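Halogenase PltM (Pseudomonas fluorescens, PDB 6BZN) halogenates phenolic substrates as a flavin-dependent enzyme, accepting an unusually broad range of substrates and installing chlorine, bromine or iodine. Local coordinates at residues 292-295 against 296-299. Residues are numbered along the deposited sequence; the frame is centred on the assembly and turned at random.
Sequences EIEF and RKLL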
loop_
_atom_site.group_PDB
_atom_site.type_symbol
_atom_site.label_atom_id
_atom_site.label_comp_id
_atom_site.label_asym_id
_atom_site.label_seq_id
_atom_site.Cartn_x
_atom_site.Cartn_y
_atom_site.Cartn_z
ATOM N N GLU A 292 -11.038 21.086 -7.786
ATOM C CA GLU A 292 -10.370 22.317 -7.316
ATOM C C GLU A 292 -11.221 23.128 -6.307
ATOM O O GLU A 292 -10.673 23.705 -5.354
ATOM C CB GLU A 292 -9.888 23.189 -8.486
ATOM C CG GLU A 292 -9.048 24.409 -8.101
ATOM C CD GLU A 292 -7.763 24.106 -7.309
ATOM O OE1 GLU A 292 -7.378 24.992 -6.497
ATOM O OE2 GLU A 292 -7.124 23.024 -7.485
ATOM N N ILE A 293 -12.539 23.135 -6.484
ATOM C CA ILE A 293 -13.436 23.829 -5.542
ATOM C C ILE A 293 -13.450 23.097 -4.187
ATOM O O ILE A 293 -13.365 23.726 -3.134
ATOM C CB ILE A 293 -14.868 24.004 -6.122
ATOM C CG1 ILE A 293 -14.833 24.944 -7.341
ATOM C CG2 ILE A 293 -15.828 24.551 -5.061
ATOM C CD1 ILE A 293 -16.016 24.772 -8.279
ATOM N N GLU A 294 -13.526 21.772 -4.220
ATOM C CA GLU A 294 -13.453 20.980 -2.988
ATOM C C GLU A 294 -12.111 21.196 -2.272
ATOM O O GLU A 294 -12.072 21.310 -1.043
ATOM C CB GLU A 294 -13.694 19.497 -3.268
ATOM C CG GLU A 294 -15.117 19.149 -3.695
ATOM C CD GLU A 294 -16.159 19.330 -2.584
ATOM O OE1 GLU A 294 -15.828 19.189 -1.383
ATOM O OE2 GLU A 294 -17.331 19.600 -2.922
ATOM N N PHE A 295 -11.025 21.295 -3.036
ATOM C CA PHE A 295 -9.708 21.555 -2.467
ATOM C C PHE A 295 -9.697 22.903 -1.730
ATOM O O PHE A 295 -9.310 22.972 -0.563
ATOM C CB PHE A 295 -8.620 21.508 -3.556
ATOM C CG PHE A 295 -7.216 21.660 -3.029
ATOM C CD1 PHE A 295 -6.706 20.760 -2.095
ATOM C CD2 PHE A 295 -6.386 22.688 -3.489
ATOM C CE1 PHE A 295 -5.415 20.898 -1.601
ATOM C CE2 PHE A 295 -5.090 22.824 -3.010
ATOM C CZ PHE A 295 -4.601 21.927 -2.063
ATOM N N ARG A 296 -10.189 23.947 -2.389
ATOM C CA ARG A 296 -10.251 25.272 -1.775
ATOM C C ARG A 296 -11.150 25.300 -0.533
ATOM O O ARG A 296 -10.793 25.954 0.455
ATOM C CB ARG A 296 -10.695 26.347 -2.775
ATOM C CG ARG A 296 -9.744 26.559 -3.947
ATOM C CD ARG A 296 -8.363 27.084 -3.554
ATOM N NE ARG A 296 -7.309 26.558 -4.431
ATOM C CZ ARG A 296 -5.995 26.767 -4.288
ATOM N NH1 ARG A 296 -5.515 27.524 -3.299
ATOM N NH2 ARG A 296 -5.146 26.207 -5.156
ATOM N N LYS A 297 -12.292 24.610 -0.572
ATOM C CA LYS A 297 -13.152 24.491 0.619
ATOM C C LYS A 297 -12.420 23.831 1.788
ATOM O O LYS A 297 -12.536 24.279 2.934
ATOM C CB LYS A 297 -14.456 23.744 0.313
ATOM C CG LYS A 297 -15.438 24.556 -0.540
ATOM C CD LYS A 297 -16.837 23.945 -0.611
ATOM C CE LYS A 297 -16.849 22.589 -1.289
ATOM N NZ LYS A 297 -18.229 22.050 -1.469
ATOM N N LEU A 298 -11.663 22.774 1.495
ATOM C CA LEU A 298 -10.866 22.096 2.512
ATOM C C LEU A 298 -9.862 23.055 3.155
ATOM O O LEU A 298 -9.741 23.098 4.387
ATOM C CB LEU A 298 -10.125 20.898 1.910
ATOM C CG LEU A 298 -9.394 19.995 2.901
ATOM C CD1 LEU A 298 -10.396 19.309 3.808
ATOM C CD2 LEU A 298 -8.544 18.970 2.164
ATOM N N LEU A 299 -9.162 23.833 2.328
ATOM C CA LEU A 299 -8.140 24.751 2.816
ATOM C C LEU A 299 -8.732 25.909 3.650
ATOM O O LEU A 299 -8.087 26.393 4.581
ATOM C CB LEU A 299 -7.304 25.296 1.653
ATOM C CG LEU A 299 -6.533 24.280 0.786
ATOM C CD1 LEU A 299 -5.578 25.020 -0.142
ATOM C CD2 LEU A 299 -5.793 23.236 1.606
HETATM O O HOH W 1 -4.313 23.592 -7.150
#
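Glu292 sends CG anti to its own backbone nitrogen (chi1 -174°) and then bends at chi2, while Arg296 sets CG beside its nitrogen (chi1 -63°) and folds back; these turns bring carboxylate and guanidinium together. OE1 of Glu292 takes both bonds: Arg296 NE at 2.6 Å, nearly along the C-O axis, and Arg296 NH2 at 2.9 Å on the syn side. OE1 lies in the guanidinium plane, although the carboxylate is turned 43° from it. Glu292 OE2 accepts from a water, which is weakly bonded by Arg296 NH2, and also from the indole NE1 of Trp318. With an alanine here, the Arg296 guanidinium would probably lose this counter-charge and be able to swing from the helix, and Trp318 NE1 would lose an acceptor.

A second ion pair, this one i to i+3, runs along another side: Lys297 NZ reaches Glu294 OE2 at 3.0 Å from above the carboxylate plane. Glu294 is the buried member, with OE1 bonded to Tyr285 OH and OE2 to the backbone nitrogens of Thr288 and Glu289, and Lys297 NZ has a second salt bridge to Glu289. On the Arg296 side, Leu299 CD1 lies over one face of the Phe295 ring, 4.0 Å from its centroid, a CH-pi contact. Phe295 turns its CE2 over one face of the Arg296 guanidinium, offset toward its rim, the two planes nearly perpendicular. The usual i to i+4 backbone bonds, such as Lys297 N to Ile293 O at 2.9 Å, hold the turn.

Helix 291-301 lies against the mixed sheet: Phe295 touches Met222 of strand 215-223, Leu258 of strand 256-262 and Trp318 of strand 313-321, and its ring meets Phe309, on a loop, edge-to-face, while Leu298 packs on Leu258 and on Phe278 and Phe280 of strand 273-281.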